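Local coordinates for protein ferritin (Ulva pertusa, PDB 3VNX) that stores iron as a 24-subunit ferritin shell and, as a ferroxidase, oxidises iron(II) with the uptake of oxygen, at the interface of chains A and B and the interface of chains A and C. Coordinates in Å, arbitrary orientation; residue numbers count along the deposited sequence, not the author numbering. Chains: chain A/B/C, ferritin.

Contact 1: the interface of chains A and B. Residues chain A 174, 177-178, 181; chain B 68.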
loop_
_atom_site.group_PDB
_atom_site.type_symbol
_atom_site.label_atom_id
_atom_site.label_comp_id
_atom_site.label_asym_id
_atom_site.label_seq_id
_atom_site.Cartn_x
_atom_site.Cartn_y
_atom_site.Cartn_z
ATOM N N LYS A 174 9.764 8.934 47.300
ATOM C CA LYS A 174 9.640 7.475 47.312
ATOM C C LYS A 174 10.646 6.817 46.356
ATOM O O LYS A 174 11.322 5.846 46.729
ATOM C CB LYS A 174 8.203 7.045 46.980
ATOM C CG LYS A 174 8.040 5.574 46.570
ATOM C CD LYS A 174 7.983 4.639 47.754
ATOM C CE LYS A 174 7.968 3.180 47.301
ATOM N NZ LYS A 174 6.593 2.659 47.140
ATOM N N ALA A 177 14.002 6.910 47.887
ATOM C CA ALA A 177 14.085 5.981 49.013
ATOM C C ALA A 177 14.447 4.588 48.498
ATOM O O ALA A 177 15.361 3.938 49.026
ATOM C CB ALA A 177 12.782 5.963 49.818
ATOM N N VAL A 178 13.754 4.156 47.442
ATOM C CA VAL A 178 13.997 2.846 46.831
ATOM C C VAL A 178 15.439 2.634 46.337
ATOM O O VAL A 178 16.042 1.591 46.617
ATOM C CB VAL A 178 13.014 2.588 45.690
ATOM C CG1 VAL A 178 13.361 1.280 44.957
ATOM C CG2 VAL A 178 11.605 2.557 46.243
ATOM N N SER A 181 17.523 2.041 49.315
ATOM C CA SER A 181 17.264 0.686 49.767
ATOM C C SER A 181 18.019 -0.323 48.887
ATOM O O SER A 181 18.607 -1.288 49.395
ATOM C CB SER A 181 15.762 0.411 49.753
ATOM O OG SER A 181 15.503 -0.970 49.891
ATOM N N ASP B 68 9.172 1.507 50.736
ATOM C CA ASP B 68 10.370 2.141 50.205
ATOM C C ASP B 68 11.676 1.549 50.738
ATOM O O ASP B 68 12.677 1.511 50.030
ATOM C CB ASP B 68 10.325 3.652 50.453
ATOM C CG ASP B 68 10.431 4.007 51.925
ATOM O OD1 ASP B 68 11.567 4.192 52.419
ATOM O OD2 ASP B 68 9.376 4.116 52.580
#
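A:Ala177 presses its methyl group against B:Asp68, with CB 3.4 Å from B:Asp68 CB and the same distance from the carboxylate oxygen OD1. The aspartate's CB and OD1 thus share the alanine methyl, a useful example of a charged residue packing by stem and head together. A:Lys174 crosses it obliquely and lays its methylenes on the CB stem, its CD lying 3.7 Å from B:Asp68 CB and its CE close to the aspartate's CA. The lysine chain is bent at chi2 (81°) and again at chi4 (-92°), and its NZ ends 6.3 Å from B:Asp68 OD2, too far for a salt bridge, though a weak attraction is likely. On the aspartate, CG sits between the backbone N and carbonyl carbon (chi1 68°), which swings the carboxylate across the alanine methyl. The backbone carbonyl of B:Asp68 points towards the next turn of the chain A helix, where it nears A:Val178 and A:Ser181. Farther out, the four chain A residues follow one another along one face of helix 155-201, against which the loop linking helices 38-66 and 73-99 of chain B is laid. On A:Ser181 it is the methylene that comes nearer: CB lies 3.3 Å from B:Asp68 O, whereas OG stands 3.8 Å off.

Contact 2: the interface of chains A and C. Residues chain A 162-163, 167; chain C 159.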
loop_
_atom_site.group_PDB
_atom_site.type_symbol
_atom_site.label_atom_id
_atom_site.label_comp_id
_atom_site.label_asym_id
_atom_site.label_seq_id
_atom_site.Cartn_x
_atom_site.Cartn_y
_atom_site.Cartn_z
ATOM N N GLU A 162 0.113 22.475 45.015
ATOM C CA GLU A 162 -0.104 21.127 45.542
ATOM C C GLU A 162 -0.329 20.108 44.434
ATOM O O GLU A 162 0.123 18.966 44.527
ATOM C CB GLU A 162 -1.213 21.096 46.606
ATOM C CG GLU A 162 -2.485 21.781 46.191
ATOM C CD GLU A 162 -3.225 22.427 47.353
ATOM O OE1 GLU A 162 -4.382 22.836 47.133
ATOM O OE2 GLU A 162 -2.663 22.533 48.470
ATOM N N GLY A 163 -0.994 20.530 43.371
ATOM C CA GLY A 163 -1.238 19.638 42.254
ATOM C C GLY A 163 -0.008 19.454 41.389
ATOM O O GLY A 163 0.097 18.483 40.642
ATOM N N SER A 167 2.871 17.466 44.811
ATOM C CA SER A 167 2.446 16.110 44.496
ATOM C C SER A 167 3.555 15.314 43.816
ATOM O O SER A 167 3.754 14.122 44.107
ATOM C CB SER A 167 1.213 16.141 43.592
ATOM O OG SER A 167 0.842 14.828 43.205
ATOM N N ASP C 159 -4.724 16.875 48.634
ATOM C CA ASP C 159 -4.762 16.948 47.183
ATOM C C ASP C 159 -4.988 15.559 46.604
ATOM O O ASP C 159 -5.814 15.370 45.705
ATOM C CB ASP C 159 -3.460 17.545 46.648
ATOM C CG ASP C 159 -3.430 17.618 45.128
ATOM O OD1 ASP C 159 -4.249 18.364 44.542
ATOM O OD2 ASP C 159 -2.581 16.923 44.520
#
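C:Asp159 OD2, a carboxylate oxygen, has A:Glu162, A:Gly163 and A:Ser167 gathered round it. The backbone carbonyl O of A:Glu162 is 3.4 Å from C:Asp159 OD2, and since two such oxygens would normally both be acceptors, the approach is better read as packing than as a bond. The CA of A:Gly163 lies 3.8 Å from C:Asp159 OD2 and CB of A:Ser167 4.0 Å, so carbon borders the same oxygen on chain A. Both carboxylate oxygens border the glycine CA, and C:Asp159 OD1 also stands 4.2 Å from CG of A:Glu162. With its CG anti to the backbone N (chi1 179°), C:Asp159 reaches outward from its helix to the backbone of chain A. The chain of A:Glu162, bent at chi2, crosses the aspartate and carries its own carboxylate past it; the two carboxylate planes are 26° apart, and A:Glu162 OE1 is 5.2 Å from C:Asp159 OD1. Two like charges this near would probably raise the local negative potential and help draw cations, while the nearby helix start is likely to ease some of the burden. The pair matches the acidic residues that line the three-fold channels of ferritins, the usual route of iron(II) through the shell, and so illustrates how an interface can also build a pore. Both acids belong to the first turns of helix 155-201 in their subunits, which meet at what is probably this channel.

Contact 3: the interface of chains A and C. Residues chain A 180-181, 184; chain C 22-23, 25-27, 31.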
loop_
_atom_site.group_PDB
_atom_site.type_symbol
_atom_site.label_atom_id
_atom_site.label_comp_id
_atom_site.label_asym_id
_atom_site.label_seq_id
_atom_site.Cartn_x
_atom_site.Cartn_y
_atom_site.Cartn_z
ATOM N N VAL A 180 18.087 4.062 47.460
ATOM C CA VAL A 180 18.888 3.928 48.669
ATOM C C VAL A 180 18.763 2.509 49.211
ATOM O O VAL A 180 19.764 1.849 49.510
ATOM C CB VAL A 180 18.476 4.959 49.749
ATOM C CG1 VAL A 180 19.083 4.604 51.088
ATOM C CG2 VAL A 180 18.894 6.367 49.329
ATOM N N SER A 181 17.523 2.041 49.315
ATOM C CA SER A 181 17.264 0.686 49.767
ATOM C C SER A 181 18.019 -0.323 48.887
ATOM O O SER A 181 18.607 -1.288 49.395
ATOM C CB SER A 181 15.762 0.411 49.753
ATOM O OG SER A 181 15.503 -0.970 49.891
ATOM N N ARG A 184 21.929 -0.203 49.450
ATOM C CA ARG A 184 22.137 -0.878 50.722
ATOM C C ARG A 184 22.026 -2.394 50.579
ATOM O O ARG A 184 22.821 -3.127 51.155
ATOM C CB ARG A 184 21.143 -0.368 51.773
ATOM C CG ARG A 184 21.359 1.090 52.169
ATOM C CD ARG A 184 20.443 1.512 53.312
ATOM N NE ARG A 184 20.861 2.770 53.940
ATOM C CZ ARG A 184 20.524 3.136 55.176
ATOM N NH1 ARG A 184 19.766 2.342 55.926
ATOM N NH2 ARG A 184 20.940 4.297 55.664
ATOM N N VAL C 22 18.847 10.132 57.454
ATOM C CA VAL C 22 18.929 9.128 56.408
ATOM C C VAL C 22 20.095 8.160 56.615
ATOM O O VAL C 22 19.916 6.935 56.506
ATOM C CB VAL C 22 19.026 9.784 55.002
ATOM C CG1 VAL C 22 19.556 8.781 53.972
ATOM C CG2 VAL C 22 17.665 10.358 54.580
ATOM N N THR C 23 21.283 8.697 56.903
ATOM C CA THR C 23 22.482 7.855 56.965
ATOM C C THR C 23 22.430 6.879 58.146
ATOM O O THR C 23 22.991 5.785 58.069
ATOM C CB THR C 23 23.796 8.683 57.030
ATOM O OG1 THR C 23 24.017 9.137 58.366
ATOM C CG2 THR C 23 23.752 9.882 56.100
ATOM N N ALA C 25 19.437 5.774 59.683
ATOM C CA ALA C 25 18.245 4.922 59.685
ATOM C C ALA C 25 18.561 3.436 59.515
ATOM O O ALA C 25 19.417 3.057 58.706
ATOM C CB ALA C 25 17.231 5.387 58.629
ATOM N N PRO C 26 17.888 2.591 60.311
ATOM C CA PRO C 26 17.958 1.134 60.151
ATOM C C PRO C 26 17.063 0.676 58.990
ATOM O O PRO C 26 16.141 1.391 58.562
ATOM C CB PRO C 26 17.411 0.612 61.487
ATOM C CG PRO C 26 16.478 1.693 61.961
ATOM C CD PRO C 26 17.070 2.991 61.474
ATOM N N VAL C 27 17.325 -0.516 58.475
ATOM C CA VAL C 27 16.577 -0.968 57.313
ATOM C C VAL C 27 15.138 -1.290 57.682
ATOM O O VAL C 27 14.369 -1.757 56.847
ATOM C CB VAL C 27 17.256 -2.176 56.662
ATOM C CG1 VAL C 27 18.691 -1.809 56.300
ATOM C CG2 VAL C 27 17.203 -3.422 57.602
ATOM N N TYR C 31 12.442 5.077 54.735
ATOM C CA TYR C 31 13.364 6.181 54.514
ATOM C C TYR C 31 12.632 7.396 53.973
ATOM O O TYR C 31 13.183 8.495 53.935
ATOM C CB TYR C 31 14.450 5.796 53.517
ATOM C CG TYR C 31 15.188 4.526 53.839
ATOM C CD1 TYR C 31 15.497 4.184 55.156
ATOM C CD2 TYR C 31 15.599 3.671 52.818
ATOM C CE1 TYR C 31 16.190 3.016 55.440
ATOM C CE2 TYR C 31 16.285 2.498 53.094
ATOM C CZ TYR C 31 16.581 2.175 54.401
ATOM O OH TYR C 31 17.267 1.006 54.657
#
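In A:Arg184 the CG lies anti to the carbonyl carbon (chi1 -67°) and the chain runs extended from CG to NE, carrying the guanidinium across to chain C. C:Tyr31 takes the same kind of first torsion, which turns its ring towards helix 155-201 of chain A. A:Arg184 NH1 donates a nearly straight hydrogen bond of 2.9 Å to the backbone carbonyl O of C:Ala25 (168° at the hydrogen); the acceptor lies in the guanidinium plane, but the donor sits above the carbonyl plane. A weak, bent second bond joins A:Arg184 NH1 to the phenol OH of C:Tyr31 at 3.1 Å. NH2 comes near the carbonyls of C:Val22 and C:Thr23 at the end of helix 16-24, whose partial negative charge would probably steady the cation without a bond to C:Val22. The guanidinium and ring planes are 62° apart, and A:Arg184 CD passes 3.5 Å from C:Tyr31 OH. Beside them, A:Val180 CG1 packs 4.0 Å from C:Tyr31 CD2, while CA of A:Ser181 meets the ring's edge, 3.9 Å from C:Tyr31 CE2. A leucine at A:Arg184 would probably leave the C:Ala25 carbonyl without this donor and let the turn after helix 16-24 shift. Through a backbone carbonyl and a tyrosine ring, the site probably helps hold the N-terminal extension, a contributor to shell stability, against the neighbouring subunit.

All three contacts draw on helix 155-201 of chain A, so one long element meets two neighbouring subunits. Contact 1 and contact 3 lie about 8 Å apart between the centres of their C-alpha atoms and share A:Ser181, which faces chain B in one and chain C in the other. Contact 2 stands apart near the helix start, about 21 Å from contact 1 and 26 Å from contact 3 by the same measure. Chain C thus holds the helix at two separated places, with chain B meeting it close to one of them. Repeated through 24 copies, this places the channel region and the probable extension site on one helix, which is likely to help tie neighbouring subunits into the shell.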